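Local coordinates for putative methyltransferase (Emericella variicolor, PDB 7DMB), which probably transfers a methyl group from S-adenosyl-L-methionine as a trans-acting enzyme of calbistrin biosynthesis, and is captured here with S-adenosyl-L-homocysteine, at residues A[230-235]-A[253-258]; A[138-143]-A[170-175]; A[69-74]-A[96-101]. All coordinates share one frame; numbering follows the deposited sequence.

In the fold
Along the chain interaction 3 comes first, then interaction 2, then interaction 1, each closing before the next opens. Interactions 3 and 2 belong to the helices that precede the central sheet. Interaction 3 joins helices 56-79 and 85-101. Interaction 2 joins helices 140-157 and 172-181. Their centres are about 23 Å apart. Interaction 1 pairs strands 229-236 and 255-259 at one end of the mixed sheet in the methyltransferase fold. Its centre is about 26 Å from that of interaction 2 and about 44 Å from that of interaction 3. The chain thus places a helical region at one end and the cofactor-binding sheet at the other, with interaction 2 between them.

Interaction 1. Residues A[230-235]-A[253-258]; sequences SSYVFT and DNVEYR
Phe234 holds CG opposite its backbone N (chi1 -177°), while Tyr257 swings CG back beside its own N (chi1 -59°). The two residues are paired across the parallel strands, so both side chains leave on the same face; these torsions then turn the rings against each other. The strands belong to a beta-alpha-beta unit of the Rossmann-like methyltransferase fold, in which helix 242-248 links strand 229-236 to strand 255-259. The rings meet obliquely, with their planes 35° apart. Tyr257 CE1 lies 4.0 Å above the plane of the Phe234 ring, toward its rim. Val255 adds to this face by setting CG1 4.2 Å from Phe234 CB. Helix 211-220 packs on Tyr232, Phe234 and Val255, and helix 242-248 packs on Phe234 and Tyr257.

The other face carries Val233, Thr235, Glu256 and Arg258. Arg258 finds its polar partner elsewhere, at Gly270 O, and forms a cation-pi contact with Phe271. Thr235 OG1 bonds to Glu204 O of strand 200-205, which flanks strand 229-236 on its other side. Strand 255-259 is the outermost strand at this end of the sheet. Asp236, which binds S-adenosyl-L-homocysteine, directly follows Thr235, so the pairing runs up to the cofactor site.

Four backbone hydrogen bonds join the strands. Tyr232 N reaches Asn254 O at 3.0 Å. Glu256 N donates to Tyr232 O at 2.8 Å. Phe234 N reaches Glu256 O at 2.8 Å, and Arg258 N donates to Phe234 O at 3.1 Å. Glu256 thus bonds through both its N and its O, to Tyr232 and Phe234 in turn, the alternation expected of parallel strands. Tyr232 O has a second partner, a CA-H...O contact from Val255 CA at 3.2 Å.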
# COMPACT_ATOMS: atom_id res chain seq x y z
N SER A 230 16.45 -6.46 -18.10
CA SER A 230 16.22 -6.50 -19.54
C SER A 230 14.87 -5.89 -19.91
O SER A 230 14.73 -5.33 -21.00
CB SER A 230 16.30 -7.96 -20.05
OG SER A 230 15.33 -8.80 -19.42
N SER A 231 13.91 -5.94 -19.00
CA SER A 231 12.53 -5.65 -19.34
C SER A 231 11.78 -5.36 -18.04
O SER A 231 11.83 -6.16 -17.10
CB SER A 231 11.92 -6.86 -20.08
OG SER A 231 10.57 -6.65 -20.44
N TYR A 232 11.10 -4.22 -17.99
CA TYR A 232 10.18 -3.90 -16.90
C TYR A 232 8.77 -3.82 -17.47
O TYR A 232 8.47 -2.92 -18.26
CB TYR A 232 10.57 -2.59 -16.20
CG TYR A 232 9.93 -2.40 -14.84
CD1 TYR A 232 10.70 -2.46 -13.68
CD2 TYR A 232 8.56 -2.15 -14.71
CE1 TYR A 232 10.13 -2.30 -12.43
CE2 TYR A 232 7.98 -1.99 -13.45
CZ TYR A 232 8.77 -2.06 -12.31
OH TYR A 232 8.23 -1.90 -11.06
N VAL A 233 7.90 -4.75 -17.07
CA VAL A 233 6.50 -4.73 -17.48
C VAL A 233 5.71 -4.04 -16.36
O VAL A 233 5.51 -4.59 -15.28
CB VAL A 233 5.97 -6.13 -17.78
CG1 VAL A 233 4.55 -6.03 -18.28
CG2 VAL A 233 6.88 -6.85 -18.81
N PHE A 234 5.31 -2.80 -16.63
CA PHE A 234 4.45 -2.00 -15.75
C PHE A 234 3.00 -2.37 -16.04
O PHE A 234 2.52 -2.17 -17.16
CB PHE A 234 4.72 -0.52 -16.02
CG PHE A 234 3.95 0.46 -15.14
CD1 PHE A 234 4.62 1.22 -14.20
CD2 PHE A 234 2.59 0.68 -15.31
CE1 PHE A 234 3.95 2.15 -13.40
CE2 PHE A 234 1.91 1.61 -14.53
CZ PHE A 234 2.58 2.33 -13.57
N THR A 235 2.30 -2.95 -15.06
CA THR A 235 0.90 -3.32 -15.28
C THR A 235 0.02 -2.76 -14.18
O THR A 235 0.46 -2.44 -13.07
CB THR A 235 0.67 -4.85 -15.39
OG1 THR A 235 0.84 -5.49 -14.11
CG2 THR A 235 1.62 -5.46 -16.41
N ASP A 253 14.62 3.03 -19.91
CA ASP A 253 14.48 2.24 -21.13
C ASP A 253 13.83 0.90 -20.84
O ASP A 253 13.85 0.40 -19.70
CB ASP A 253 15.83 1.99 -21.79
CG ASP A 253 16.58 3.28 -22.12
OD1 ASP A 253 15.93 4.33 -22.32
OD2 ASP A 253 17.83 3.23 -22.17
N ASN A 254 13.26 0.31 -21.89
CA ASN A 254 12.77 -1.07 -21.87
C ASN A 254 11.64 -1.26 -20.86
O ASN A 254 11.56 -2.29 -20.18
CB ASN A 254 13.91 -2.05 -21.59
CG ASN A 254 14.98 -2.03 -22.68
OD1 ASN A 254 14.67 -2.00 -23.86
ND2 ASN A 254 16.25 -2.05 -22.27
N VAL A 255 10.73 -0.29 -20.78
CA VAL A 255 9.53 -0.41 -19.97
C VAL A 255 8.34 -0.62 -20.91
O VAL A 255 8.22 0.05 -21.93
CB VAL A 255 9.33 0.84 -19.09
CG1 VAL A 255 8.22 0.63 -18.07
CG2 VAL A 255 10.65 1.20 -18.39
N GLU A 256 7.48 -1.59 -20.57
CA GLU A 256 6.20 -1.76 -21.26
C GLU A 256 5.06 -1.45 -20.30
O GLU A 256 5.19 -1.54 -19.08
CB GLU A 256 6.04 -3.17 -21.82
CG GLU A 256 7.13 -3.55 -22.81
CD GLU A 256 7.01 -4.99 -23.28
OE1 GLU A 256 5.91 -5.38 -23.75
OE2 GLU A 256 8.01 -5.73 -23.16
N TYR A 257 3.91 -1.10 -20.88
CA TYR A 257 2.75 -0.64 -20.13
C TYR A 257 1.53 -1.41 -20.65
O TYR A 257 1.02 -1.13 -21.73
CB TYR A 257 2.58 0.87 -20.28
CG TYR A 257 3.79 1.67 -19.80
CD1 TYR A 257 3.77 2.33 -18.59
CD2 TYR A 257 4.96 1.77 -20.57
CE1 TYR A 257 4.85 3.06 -18.14
CE2 TYR A 257 6.06 2.49 -20.12
CZ TYR A 257 5.99 3.14 -18.90
OH TYR A 257 7.05 3.88 -18.42
N ARG A 258 1.08 -2.39 -19.87
CA ARG A 258 0.10 -3.37 -20.33
C ARG A 258 -0.91 -3.63 -19.22
O ARG A 258 -0.54 -3.72 -18.05
CB ARG A 258 0.78 -4.68 -20.75
CG ARG A 258 1.91 -4.55 -21.82
CD ARG A 258 2.58 -5.92 -22.15
NE ARG A 258 1.59 -6.92 -22.54
CZ ARG A 258 1.78 -8.24 -22.51
NH1 ARG A 258 2.93 -8.74 -22.09
NH2 ARG A 258 0.80 -9.05 -22.88

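Interaction 2. Residues A[138-143]-A[170-175]; sequences YLWPVI and DGLLEK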
# COMPACT_ATOMS: atom_id res chain seq x y z
N TYR A 138 6.59 16.57 2.18
CA TYR A 138 6.17 15.22 1.80
C TYR A 138 4.93 14.74 2.58
O TYR A 138 4.26 13.82 2.11
CB TYR A 138 7.32 14.22 2.00
CG TYR A 138 7.65 13.89 3.45
CD1 TYR A 138 7.31 12.66 4.01
CD2 TYR A 138 8.34 14.80 4.26
CE1 TYR A 138 7.63 12.34 5.33
CE2 TYR A 138 8.65 14.49 5.59
CZ TYR A 138 8.30 13.27 6.12
OH TYR A 138 8.60 12.98 7.44
N LEU A 139 4.63 15.34 3.73
CA LEU A 139 3.48 14.96 4.56
C LEU A 139 2.18 15.60 4.11
O LEU A 139 1.12 15.26 4.65
CB LEU A 139 3.73 15.35 6.02
CG LEU A 139 4.76 14.55 6.81
CD1 LEU A 139 4.80 14.98 8.27
CD2 LEU A 139 4.46 13.06 6.71
N TRP A 140 2.23 16.53 3.16
CA TRP A 140 1.02 17.17 2.65
C TRP A 140 -0.10 16.19 2.32
O TRP A 140 -1.23 16.42 2.77
CB TRP A 140 1.38 18.01 1.41
CG TRP A 140 0.17 18.51 0.73
CD1 TRP A 140 -0.68 19.49 1.17
CD2 TRP A 140 -0.39 18.01 -0.49
NE1 TRP A 140 -1.71 19.65 0.28
CE2 TRP A 140 -1.56 18.75 -0.75
CE3 TRP A 140 0.01 17.03 -1.41
CZ2 TRP A 140 -2.34 18.54 -1.88
CZ3 TRP A 140 -0.77 16.82 -2.53
CH2 TRP A 140 -1.93 17.57 -2.75
N PRO A 141 0.12 15.11 1.54
CA PRO A 141 -1.01 14.25 1.16
C PRO A 141 -1.62 13.47 2.31
O PRO A 141 -2.82 13.20 2.28
CB PRO A 141 -0.39 13.28 0.14
CG PRO A 141 1.06 13.22 0.53
CD PRO A 141 1.39 14.63 0.96
N VAL A 142 -0.82 13.06 3.30
CA VAL A 142 -1.41 12.28 4.38
C VAL A 142 -2.18 13.14 5.38
O VAL A 142 -2.93 12.58 6.19
CB VAL A 142 -0.33 11.44 5.10
CG1 VAL A 142 0.23 10.41 4.14
CG2 VAL A 142 0.80 12.31 5.64
N ILE A 143 -2.03 14.46 5.34
CA ILE A 143 -2.83 15.36 6.17
C ILE A 143 -4.01 15.92 5.39
O ILE A 143 -5.13 16.01 5.92
CB ILE A 143 -1.95 16.49 6.73
CG1 ILE A 143 -0.86 15.90 7.63
CG2 ILE A 143 -2.79 17.54 7.49
CD1 ILE A 143 -1.39 15.03 8.75
N ASP A 170 -5.01 17.60 -7.51
CA ASP A 170 -3.67 18.11 -7.23
C ASP A 170 -2.67 16.99 -6.95
O ASP A 170 -1.71 17.18 -6.21
CB ASP A 170 -3.70 19.12 -6.08
CG ASP A 170 -4.25 20.48 -6.50
OD1 ASP A 170 -3.99 20.89 -7.65
OD2 ASP A 170 -4.96 21.13 -5.71
N GLY A 171 -2.88 15.82 -7.56
CA GLY A 171 -1.91 14.73 -7.45
C GLY A 171 -1.80 14.10 -6.08
O GLY A 171 -0.80 13.42 -5.81
N LEU A 172 -2.81 14.28 -5.23
CA LEU A 172 -2.72 13.81 -3.85
C LEU A 172 -2.51 12.30 -3.78
O LEU A 172 -1.68 11.82 -3.00
CB LEU A 172 -3.97 14.23 -3.08
CG LEU A 172 -3.85 14.04 -1.57
CD1 LEU A 172 -4.57 15.17 -0.84
CD2 LEU A 172 -4.36 12.67 -1.13
N LEU A 173 -3.25 11.53 -4.59
CA LEU A 173 -3.11 10.07 -4.54
C LEU A 173 -1.67 9.62 -4.78
O LEU A 173 -1.12 8.80 -4.04
CB LEU A 173 -4.05 9.41 -5.55
CG LEU A 173 -5.27 8.71 -4.96
CD1 LEU A 173 -5.78 7.64 -5.92
CD2 LEU A 173 -4.96 8.12 -3.58
N GLU A 174 -1.04 10.16 -5.83
CA GLU A 174 0.35 9.80 -6.13
C GLU A 174 1.28 10.20 -4.99
O GLU A 174 2.20 9.46 -4.64
CB GLU A 174 0.80 10.48 -7.42
CG GLU A 174 2.28 10.28 -7.74
CD GLU A 174 2.68 10.89 -9.08
OE1 GLU A 174 1.81 11.02 -9.96
OE2 GLU A 174 3.86 11.23 -9.25
N LYS A 175 1.07 11.39 -4.42
CA LYS A 175 1.92 11.86 -3.35
C LYS A 175 1.68 11.05 -2.08
O LYS A 175 2.62 10.79 -1.31
CB LYS A 175 1.69 13.35 -3.13
CG LYS A 175 2.37 14.23 -4.20
CD LYS A 175 1.54 15.45 -4.54
CE LYS A 175 2.38 16.59 -5.12
NZ LYS A 175 1.54 17.59 -5.84
O HOH W 1 4.70 12.26 0.08
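Lys175 runs from the ring of Pro141 past the indole of Trp140. Its CB lies 3.7 Å from Pro141 CG. At CG the chain is directed beside the backbone N (chi1 -77°), and it then bends at chi2 (144°). This bend carries CD to the edge of the indole, near the ring plane, 3.4 Å from Trp140 CZ3. CE continues past the same CZ3 corner. The tip then turns back to its own segment, where NZ makes a weak hydrogen bond of 3.3 Å to Asp170 O. The aliphatic part of the lysine therefore borders the indole, while its charged end lies close to the start of its own helix.

Leu172 approaches the indole from a different side. Its CD1 sits over one face, 4.0 Å above the ring plane and offset toward the rim. The same leucine sets CG 3.9 Å from Pro141 CB, so it fills the angle between Trp140 and Pro141. Pro141 also presses CG against the backbone of Lys175. Arg148, about two turns further along helix 140-157, touches Trp140, Asp170 and Leu172.

No direct hydrogen bond spans the two segments. A water does instead, donating to Tyr138 O at 2.6 Å and to Lys175 O at 2.9 Å. Gly171 is the N-cap of helix 172-181, and its O accepts a hydrogen bond from the backbone N of Lys175. The side chain of Lys175 is about 11 Å from the bound S-adenosyl-L-homocysteine. The arrangement is a meeting of two helix beginnings, those of helices 140-157 and 172-181, in the helical region that leads into the Rossmann-like methyltransferase fold.

Interaction 3. Residues A[69-74]-A[96-101]; sequences CAIQMQ and SEYERF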
# COMPACT_ATOMS: atom_id res chain seq x y z
N CYS A 69 -10.64 14.87 11.95
CA CYS A 69 -11.65 14.79 10.89
C CYS A 69 -12.78 13.82 11.23
O CYS A 69 -13.94 14.10 10.94
CB CYS A 69 -11.03 14.38 9.55
SG CYS A 69 -9.48 15.25 9.06
N ALA A 70 -12.44 12.65 11.79
CA ALA A 70 -13.46 11.65 12.08
C ALA A 70 -14.45 12.16 13.12
O ALA A 70 -15.66 11.96 12.98
CB ALA A 70 -12.81 10.34 12.56
N ILE A 71 -13.96 12.85 14.15
CA ILE A 71 -14.83 13.51 15.12
C ILE A 71 -15.72 14.53 14.43
O ILE A 71 -16.94 14.59 14.65
CB ILE A 71 -14.00 14.18 16.23
CG1 ILE A 71 -13.21 13.14 17.05
CG2 ILE A 71 -14.90 15.05 17.13
CD1 ILE A 71 -12.07 13.75 17.89
N GLN A 72 -15.11 15.34 13.55
CA GLN A 72 -15.83 16.39 12.84
C GLN A 72 -16.86 15.84 11.88
O GLN A 72 -17.75 16.57 11.46
CB GLN A 72 -14.82 17.28 12.09
CG GLN A 72 -15.26 18.73 11.91
CD GLN A 72 -15.20 19.53 13.21
OE1 GLN A 72 -14.80 19.03 14.25
NE2 GLN A 72 -15.61 20.79 13.13
N MET A 73 -16.74 14.56 11.50
CA MET A 73 -17.66 13.95 10.55
C MET A 73 -18.93 13.40 11.18
O MET A 73 -19.89 13.12 10.45
CB MET A 73 -16.96 12.82 9.80
CG MET A 73 -16.05 13.30 8.70
SD MET A 73 -14.74 12.11 8.36
CE MET A 73 -15.65 10.95 7.33
N GLN A 74 -18.96 13.24 12.50
CA GLN A 74 -20.04 12.48 13.13
C GLN A 74 -21.40 13.09 12.84
O GLN A 74 -22.31 12.42 12.34
CB GLN A 74 -19.79 12.39 14.64
CG GLN A 74 -18.54 11.59 14.98
CD GLN A 74 -18.56 10.19 14.38
OE1 GLN A 74 -19.52 9.43 14.60
NE2 GLN A 74 -17.50 9.83 13.63
N SER A 96 -18.40 3.85 15.82
CA SER A 96 -17.83 2.99 16.85
C SER A 96 -16.40 3.40 17.18
O SER A 96 -15.98 3.34 18.34
CB SER A 96 -17.90 1.53 16.41
OG SER A 96 -16.78 1.18 15.62
N GLU A 97 -15.64 3.86 16.18
CA GLU A 97 -14.29 4.35 16.46
C GLU A 97 -14.35 5.66 17.25
O GLU A 97 -13.58 5.86 18.19
CB GLU A 97 -13.50 4.49 15.16
CG GLU A 97 -11.98 4.32 15.27
CD GLU A 97 -11.53 2.93 15.74
OE1 GLU A 97 -12.22 1.92 15.50
OE2 GLU A 97 -10.44 2.84 16.35
N TYR A 98 -15.27 6.56 16.89
CA TYR A 98 -15.48 7.78 17.67
C TYR A 98 -15.74 7.48 19.15
O TYR A 98 -15.33 8.25 20.03
CB TYR A 98 -16.64 8.58 17.08
CG TYR A 98 -17.18 9.65 17.99
CD1 TYR A 98 -16.55 10.89 18.07
CD2 TYR A 98 -18.32 9.43 18.78
CE1 TYR A 98 -17.03 11.88 18.88
CE2 TYR A 98 -18.80 10.42 19.61
CZ TYR A 98 -18.16 11.65 19.66
OH TYR A 98 -18.62 12.66 20.48
N GLU A 99 -16.45 6.38 19.45
CA GLU A 99 -16.59 5.98 20.85
C GLU A 99 -15.24 5.63 21.46
O GLU A 99 -15.02 5.89 22.64
CB GLU A 99 -17.57 4.81 20.97
CG GLU A 99 -19.00 5.19 20.57
CD GLU A 99 -19.54 6.35 21.42
OE1 GLU A 99 -19.40 6.30 22.65
OE2 GLU A 99 -20.11 7.32 20.85
N ARG A 100 -14.30 5.10 20.65
CA ARG A 100 -12.98 4.76 21.17
C ARG A 100 -12.14 5.99 21.52
O ARG A 100 -11.28 5.92 22.41
CB ARG A 100 -12.22 3.88 20.17
CG ARG A 100 -12.69 2.44 20.03
CD ARG A 100 -11.77 1.68 19.06
NE ARG A 100 -10.42 1.47 19.59
CZ ARG A 100 -9.34 1.16 18.86
NH1 ARG A 100 -9.44 1.01 17.54
NH2 ARG A 100 -8.17 0.98 19.44
N PHE A 101 -12.35 7.11 20.82
CA PHE A 101 -11.60 8.34 21.12
C PHE A 101 -11.91 8.86 22.52
O PHE A 101 -11.06 9.49 23.15
CB PHE A 101 -11.93 9.46 20.13
CG PHE A 101 -11.78 9.09 18.68
CD1 PHE A 101 -10.91 8.11 18.27
CD2 PHE A 101 -12.52 9.78 17.73
CE1 PHE A 101 -10.79 7.79 16.93
CE2 PHE A 101 -12.39 9.48 16.40
CZ PHE A 101 -11.52 8.48 15.99
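Ile71 and Phe101 form the tight part of this contact. Ile71 CG1 comes within 3.5 Å of Phe101 CD2, approaching the ring obliquely. Ala70 meets the same ring at its edge, in plane, with CB 4.0 Å from Phe101 CE2. This part is buried. Val116 of helix 112-117 touches both Ile71 and Phe101, and Tyr106 meets the Phe101 ring edge-to-face.

The Gln74 and Tyr98 part is more open, since both residues are partly exposed. Tyr98 extends its ring away from its own backbone N (chi1 165°), over to helix 56-79. Gln74 CG then lies over one face of it in a CH-pi contact, 4.1 Å from the ring centroid. The amide of Gln74 is nearly parallel to the ring (planes 8° apart) but lies by its root, with CD 3.7 Å from Tyr98 CB. A hydrogen bond of 2.9 Å from Gln74 NE2 to Ala70 O ties this amide to its own helix. The donor sits above the carbonyl plane.

The two helix segments cross at -120° with their axes 10.0 Å apart. This is apolar and aromatic packing between consecutive helices, 56-79 and 85-101, in the helical N-terminal part of the protein, away from the cofactor site.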